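Local coordinates for protein BsaWI endonuclease (Geobacillus stearothermophilus, PDB 4ZSF) that probably cleaves double-stranded DNA as a restriction endonuclease of the PD-(D/E)XK nuclease superfamily, a metal-dependent hydrolase captured here bound to DNA, at residues D195-N209 / M223-I235. Numbering follows the deposited sequence. Where two conformers were deposited one is given.
Sequences DGDFLKMPKFIAMVN and MYVFWDKPTIDRI. With nucleotides of chain B.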
loop_
_atom_site.group_PDB
_atom_site.type_symbol
_atom_site.label_atom_id
_atom_site.label_comp_id
_atom_site.label_asym_id
_atom_site.label_seq_id
_atom_site.Cartn_x
_atom_site.Cartn_y
_atom_site.Cartn_z
ATOM N N ASP A 195 15.828 7.172 -11.263
ATOM C CA ASP A 195 15.614 8.598 -11.452
ATOM C C ASP A 195 16.164 9.236 -10.235
ATOM O O ASP A 195 15.766 8.870 -9.121
ATOM C CB ASP A 195 14.125 8.914 -11.636
ATOM C CG ASP A 195 13.855 10.382 -11.810
ATOM O OD1 ASP A 195 14.615 11.213 -11.264
ATOM O OD2 ASP A 195 12.839 10.708 -12.472
ATOM N N GLY A 196 17.064 10.191 -10.435
ATOM C CA GLY A 196 17.694 10.847 -9.300
ATOM C C GLY A 196 17.045 12.151 -8.832
ATOM O O GLY A 196 17.581 12.796 -7.919
ATOM N N ASP A 197 15.902 12.518 -9.428
ATOM C CA ASP A 197 15.248 13.817 -9.172
ATOM C C ASP A 197 15.020 14.091 -7.687
ATOM O O ASP A 197 15.009 15.250 -7.242
ATOM C CB ASP A 197 13.903 13.915 -9.904
ATOM C CG ASP A 197 14.036 14.446 -11.336
ATOM O OD1 ASP A 197 15.164 14.790 -11.779
ATOM O OD2 ASP A 197 12.992 14.533 -12.022
ATOM N N PHE A 198 14.830 13.026 -6.923
ATOM C CA PHE A 198 14.541 13.191 -5.512
ATOM C C PHE A 198 15.800 13.679 -4.803
ATOM O O PHE A 198 15.701 14.307 -3.740
ATOM C CB PHE A 198 14.027 11.881 -4.882
ATOM N N LEU A 199 16.979 13.420 -5.390
ATOM C CA LEU A 199 18.240 13.794 -4.731
ATOM C C LEU A 199 18.536 15.296 -4.914
ATOM O O LEU A 199 19.479 15.832 -4.321
ATOM C CB LEU A 199 19.418 12.927 -5.217
ATOM C CG LEU A 199 19.339 11.439 -4.769
ATOM C CD1 LEU A 199 20.450 10.563 -5.396
ATOM C CD2 LEU A 199 19.340 11.199 -3.270
ATOM N N LYS A 200 17.689 15.967 -5.695
ATOM C CA LYS A 200 17.624 17.421 -5.676
ATOM C C LYS A 200 17.471 17.885 -4.230
ATOM O O LYS A 200 18.179 18.784 -3.782
ATOM C CB LYS A 200 16.463 17.939 -6.535
ATOM N N MET A 201 16.567 17.265 -3.483
ATOM C CA MET A 201 16.428 17.634 -2.084
ATOM C C MET A 201 17.652 17.152 -1.262
ATOM O O MET A 201 18.028 15.964 -1.305
ATOM C CB MET A 201 15.107 17.084 -1.516
ATOM N N PRO A 202 18.304 18.086 -0.531
ATOM C CA PRO A 202 19.384 17.765 0.418
ATOM C C PRO A 202 19.010 16.630 1.380
ATOM O O PRO A 202 19.867 15.846 1.804
ATOM C CB PRO A 202 19.576 19.070 1.182
ATOM C CG PRO A 202 19.183 20.114 0.204
ATOM C CD PRO A 202 18.043 19.534 -0.589
ATOM N N LYS A 203 17.725 16.544 1.722
ATOM C CA LYS A 203 17.264 15.479 2.601
ATOM C C LYS A 203 17.648 14.108 2.061
ATOM O O LYS A 203 18.148 13.261 2.800
ATOM C CB LYS A 203 15.746 15.543 2.803
ATOM C CG LYS A 203 15.199 14.360 3.593
ATOM C CD LYS A 203 13.758 14.056 3.242
ATOM C CE LYS A 203 13.162 12.986 4.150
ATOM N NZ LYS A 203 13.031 13.465 5.550
ATOM N N PHE A 204 17.433 13.882 0.779
ATOM C CA PHE A 204 17.664 12.569 0.253
ATOM C C PHE A 204 19.166 12.237 0.086
ATOM O O PHE A 204 19.606 11.105 0.359
ATOM C CB PHE A 204 16.872 12.427 -1.033
ATOM C CG PHE A 204 15.359 12.409 -0.801
ATOM C CD1 PHE A 204 14.560 13.499 -1.160
ATOM C CD2 PHE A 204 14.748 11.310 -0.192
ATOM C CE1 PHE A 204 13.191 13.478 -0.956
ATOM C CE2 PHE A 204 13.372 11.288 0.027
ATOM C CZ PHE A 204 12.593 12.379 -0.357
ATOM N N ILE A 205 19.974 13.231 -0.263
ATOM C CA ILE A 205 21.425 13.034 -0.193
ATOM C C ILE A 205 21.853 12.610 1.223
ATOM O O ILE A 205 22.679 11.706 1.382
ATOM C CB ILE A 205 22.174 14.320 -0.617
ATOM C CG1 ILE A 205 22.055 14.507 -2.133
ATOM C CG2 ILE A 205 23.647 14.250 -0.269
ATOM C CD1 ILE A 205 22.346 15.965 -2.570
ATOM N N ALA A 206 21.253 13.237 2.240
ATOM C CA ALA A 206 21.577 12.955 3.636
ATOM C C ALA A 206 21.126 11.546 4.037
ATOM O O ALA A 206 21.831 10.849 4.777
ATOM C CB ALA A 206 20.939 14.019 4.560
ATOM N N MET A 207 19.963 11.132 3.538
ATOM C CA MET A 207 19.463 9.777 3.794
ATOM C C MET A 207 20.423 8.719 3.297
ATOM O O MET A 207 20.492 7.634 3.903
ATOM C CB MET A 207 18.110 9.517 3.127
ATOM C CG MET A 207 16.986 10.257 3.765
ATOM S SD MET A 207 15.361 9.594 3.340
ATOM C CE MET A 207 15.221 8.293 4.564
ATOM N N VAL A 208 21.130 8.998 2.195
ATOM C CA VAL A 208 22.054 7.998 1.643
ATOM C C VAL A 208 23.379 8.125 2.385
ATOM O O VAL A 208 23.923 7.133 2.874
ATOM C CB VAL A 208 22.280 8.169 0.107
ATOM C CG1 VAL A 208 23.396 7.250 -0.440
ATOM C CG2 VAL A 208 20.923 7.995 -0.637
ATOM N N ASN A 209 23.907 9.345 2.446
ATOM C CA ASN A 209 25.294 9.538 2.887
ATOM C C ASN A 209 25.448 9.736 4.370
ATOM O O ASN A 209 26.570 9.603 4.898
ATOM C CB ASN A 209 25.937 10.753 2.176
ATOM C CG ASN A 209 26.215 10.483 0.711
ATOM O OD1 ASN A 209 26.481 9.322 0.305
ATOM N ND2 ASN A 209 26.170 11.550 -0.101
ATOM N N MET A 223 24.774 3.891 -3.515
ATOM C CA MET A 223 23.545 4.140 -4.243
ATOM C C MET A 223 24.000 4.368 -5.691
ATOM O O MET A 223 24.915 5.184 -5.913
ATOM C CB MET A 223 22.827 5.360 -3.648
ATOM C CG MET A 223 21.740 5.921 -4.524
ATOM S SD MET A 223 20.282 4.849 -4.488
ATOM C CE MET A 223 19.680 5.119 -2.814
ATOM N N TYR A 224 23.425 3.631 -6.647
ATOM C CA TYR A 224 23.864 3.744 -8.065
ATOM C C TYR A 224 22.730 4.316 -8.845
ATOM O O TYR A 224 21.664 3.704 -8.847
ATOM C CB TYR A 224 24.271 2.350 -8.609
ATOM C CG TYR A 224 25.411 1.849 -7.748
ATOM C CD1 TYR A 224 25.170 1.197 -6.563
ATOM C CD2 TYR A 224 26.721 2.127 -8.099
ATOM C CE1 TYR A 224 26.218 0.791 -5.702
ATOM C CE2 TYR A 224 27.785 1.731 -7.296
ATOM C CZ TYR A 224 27.525 1.036 -6.098
ATOM O OH TYR A 224 28.591 0.706 -5.264
ATOM N N VAL A 225 22.912 5.505 -9.410
ATOM C CA VAL A 225 21.791 6.217 -10.032
ATOM C C VAL A 225 22.023 6.340 -11.528
ATOM O O VAL A 225 23.135 6.712 -11.937
ATOM C CB VAL A 225 21.628 7.674 -9.424
ATOM C CG1 VAL A 225 20.402 8.423 -10.077
ATOM C CG2 VAL A 225 21.548 7.588 -7.912
ATOM N N PHE A 226 20.977 6.061 -12.335
ATOM C CA PHE A 226 21.078 6.284 -13.785
ATOM C C PHE A 226 21.066 7.783 -14.133
ATOM O O PHE A 226 20.059 8.358 -14.467
ATOM C CB PHE A 226 19.950 5.560 -14.505
ATOM C CG PHE A 226 20.146 4.082 -14.594
ATOM C CD1 PHE A 226 20.732 3.523 -15.733
ATOM C CD2 PHE A 226 19.706 3.237 -13.624
ATOM C CE1 PHE A 226 20.911 2.163 -15.849
ATOM C CE2 PHE A 226 19.881 1.850 -13.743
ATOM C CZ PHE A 226 20.509 1.327 -14.878
ATOM N N TRP A 227 22.212 8.426 -14.015
ATOM C CA TRP A 227 22.298 9.814 -14.406
ATOM C C TRP A 227 23.802 10.085 -14.694
ATOM O O TRP A 227 24.625 9.195 -14.496
ATOM C CB TRP A 227 21.726 10.719 -13.300
ATOM C CG TRP A 227 22.429 10.773 -11.976
ATOM C CD1 TRP A 227 23.647 10.210 -11.627
ATOM C CD2 TRP A 227 21.963 11.469 -10.816
ATOM N NE1 TRP A 227 23.935 10.505 -10.315
ATOM C CE2 TRP A 227 22.917 11.287 -9.799
ATOM C CE3 TRP A 227 20.808 12.234 -10.541
ATOM C CZ2 TRP A 227 22.756 11.829 -8.494
ATOM C CZ3 TRP A 227 20.638 12.771 -9.235
ATOM C CH2 TRP A 227 21.610 12.562 -8.235
ATOM N N ASP A 228 24.139 11.300 -15.087
ATOM C CA ASP A 228 25.538 11.609 -15.394
ATOM C C ASP A 228 26.156 12.567 -14.375
ATOM O O ASP A 228 27.256 13.099 -14.585
ATOM C CB ASP A 228 25.647 12.187 -16.803
ATOM C CG ASP A 228 24.577 13.219 -17.091
ATOM O OD1 ASP A 228 24.406 14.149 -16.271
ATOM O OD2 ASP A 228 23.888 13.075 -18.130
ATOM N N LYS A 229 25.463 12.775 -13.263
ATOM C CA LYS A 229 25.994 13.654 -12.239
ATOM C C LYS A 229 27.204 12.971 -11.596
ATOM O O LYS A 229 27.149 11.786 -11.269
ATOM C CB LYS A 229 24.930 13.948 -11.158
ATOM C CG LYS A 229 23.740 14.797 -11.612
ATOM N N PRO A 230 28.267 13.718 -11.313
ATOM C CA PRO A 230 29.422 13.146 -10.627
ATOM C C PRO A 230 29.112 12.617 -9.256
ATOM O O PRO A 230 28.185 13.122 -8.586
ATOM C CB PRO A 230 30.379 14.307 -10.498
ATOM C CG PRO A 230 29.945 15.276 -11.607
ATOM C CD PRO A 230 28.493 15.116 -11.751
ATOM N N THR A 231 29.916 11.656 -8.825
ATOM C CA THR A 231 29.795 11.046 -7.517
ATOM C C THR A 231 29.677 12.044 -6.364
ATOM O O THR A 231 30.471 13.005 -6.276
ATOM C CB THR A 231 30.984 10.137 -7.271
ATOM O OG1 THR A 231 30.902 9.077 -8.225
ATOM C CG2 THR A 231 30.959 9.568 -5.804
ATOM N N ILE A 232 28.683 11.808 -5.483
ATOM C CA ILE A 232 28.582 12.566 -4.223
ATOM C C ILE A 232 28.733 11.575 -3.088
ATOM O O ILE A 232 27.763 10.928 -2.721
ATOM C CB ILE A 232 27.208 13.308 -4.080
ATOM C CG1 ILE A 232 26.956 14.180 -5.295
ATOM C CG2 ILE A 232 27.205 14.154 -2.782
ATOM C CD1 ILE A 232 25.470 14.615 -5.423
ATOM N N ASP A 233 29.956 11.393 -2.609
ATOM C CA ASP A 233 30.253 10.441 -1.540
ATOM C C ASP A 233 29.847 9.005 -1.926
ATOM O O ASP A 233 30.609 8.342 -2.640
ATOM C CB ASP A 233 29.576 10.884 -0.240
ATOM C CG ASP A 233 30.102 10.132 0.989
ATOM O OD1 ASP A 233 30.959 9.211 0.865
ATOM O OD2 ASP A 233 29.622 10.477 2.082
ATOM N N ARG A 234 28.683 8.525 -1.486
ATOM C CA ARG A 234 28.274 7.136 -1.813
ATOM C C ARG A 234 27.191 7.101 -2.869
ATOM O O ARG A 234 26.630 6.035 -3.128
ATOM C CB ARG A 234 27.759 6.420 -0.551
ATOM C CG ARG A 234 28.830 6.310 0.558
ATOM C CD ARG A 234 28.122 5.892 1.879
ATOM N NE ARG A 234 29.041 5.672 3.008
ATOM C CZ ARG A 234 29.723 4.547 3.251
ATOM N NH1 ARG A 234 29.626 3.494 2.432
ATOM N NH2 ARG A 234 30.531 4.511 4.338
ATOM N N ILE A 235 26.927 8.247 -3.507
ATOM C CA ILE A 235 25.933 8.294 -4.584
ATOM C C ILE A 235 26.677 8.321 -5.909
ATOM O O ILE A 235 27.314 9.333 -6.255
ATOM C CB ILE A 235 25.048 9.491 -4.486
ATOM C CG1 ILE A 235 24.283 9.460 -3.114
ATOM C CG2 ILE A 235 24.060 9.468 -5.591
ATOM C CD1 ILE A 235 23.593 10.807 -2.802
ATOM P P DC B 3 10.305 15.725 5.171
ATOM O OP1 DC B 3 11.122 15.777 6.405
ATOM O OP2 DC B 3 10.852 15.427 3.815
ATOM O "O5'" DC B 3 9.121 14.673 5.380
ATOM C "C5'" DC B 3 8.353 14.681 6.543
ATOM C "C4'" DC B 3 7.173 13.777 6.332
ATOM O "O4'" DC B 3 6.092 14.512 5.644
ATOM C "C3'" DC B 3 7.471 12.553 5.433
ATOM O "O3'" DC B 3 6.801 11.456 5.930
ATOM C "C2'" DC B 3 6.845 12.951 4.102
ATOM C "C1'" DC B 3 5.596 13.633 4.646
ATOM N N1 DC B 3 4.829 14.373 3.664
ATOM C C2 DC B 3 3.510 14.733 3.985
ATOM O O2 DC B 3 3.080 14.461 5.114
ATOM N N3 DC B 3 2.774 15.385 3.071
ATOM C C4 DC B 3 3.293 15.686 1.870
ATOM N N4 DC B 3 2.537 16.384 1.014
ATOM C C5 DC B 3 4.637 15.310 1.516
ATOM C C6 DC B 3 5.350 14.648 2.435
HETATM O O HOH W 1 18.037 10.394 -12.971
HETATM O O HOH W 2 28.761 8.369 3.916
#
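Gly196 lies against Val225 and the six-membered ring of Trp227: its CA is 3.7 Å from Val225 CG1, and Gly196 O comes within 3.3 Å of Trp227 CZ3, oblique to the ring. Water 1 joins the backbones beside it, accepting from Gly196 N and donating to Phe226 O. Three residues on, Leu199 crosses Trp227 at about a right angle, Leu199 CD1 lying 3.7 Å from Trp227 CH2. The same CD1 meets Ile235 CG2 tip to tip. Lys203, which takes no part in the packing, gives OP1 of DC3 of chain B a weak hydrogen bond from NZ, which is also hydrogen-bonded with Tyr215 OH. Ile205 crosses Ile235, Ile205 CG1 to Ile235 CD1 at 4.1 Å. Val208 CG1, anti to the backbone N (chi1 172°), packs 3.6 Å from Ile235 CG1 and also touches Met223 CB.

At the end of helix 202-209, the Asn209 amide grips the type II' turn Ile232-Ile235 twice. Arg234 N donates to Asn209 OD1 (2.9 Å), and Asn209 ND2 donates to Ile232 O (3.1 Å); both donors stand above the acceptor's carbonyl plane. Ile235 N reaches Ile232 O from the opposite face. With an alanine here, Arg234 N would probably lack its side-chain acceptor, and Ile232 O would keep the Ile235 N donor but lose the amide. Water 2 adds a bridge, donating to Asn209 O and Asp233 OD2 and accepting from Arg234 NE, while Lys268 pairs with Asp233 OD1 and Trp267 O accepts from Arg234 NH1.

The contact thus joins helix 202-209 of a beta-alpha-beta unit to strand 222-226 and the turn leading into strand 235-238, outermost of the sheet within this chain. Its chemistry is divided: apolar contacts run along Leu199, Ile205 and Val208, while two amide bonds, with N-H...acceptor angles of about 150°, tie the helix end to the turn directionally.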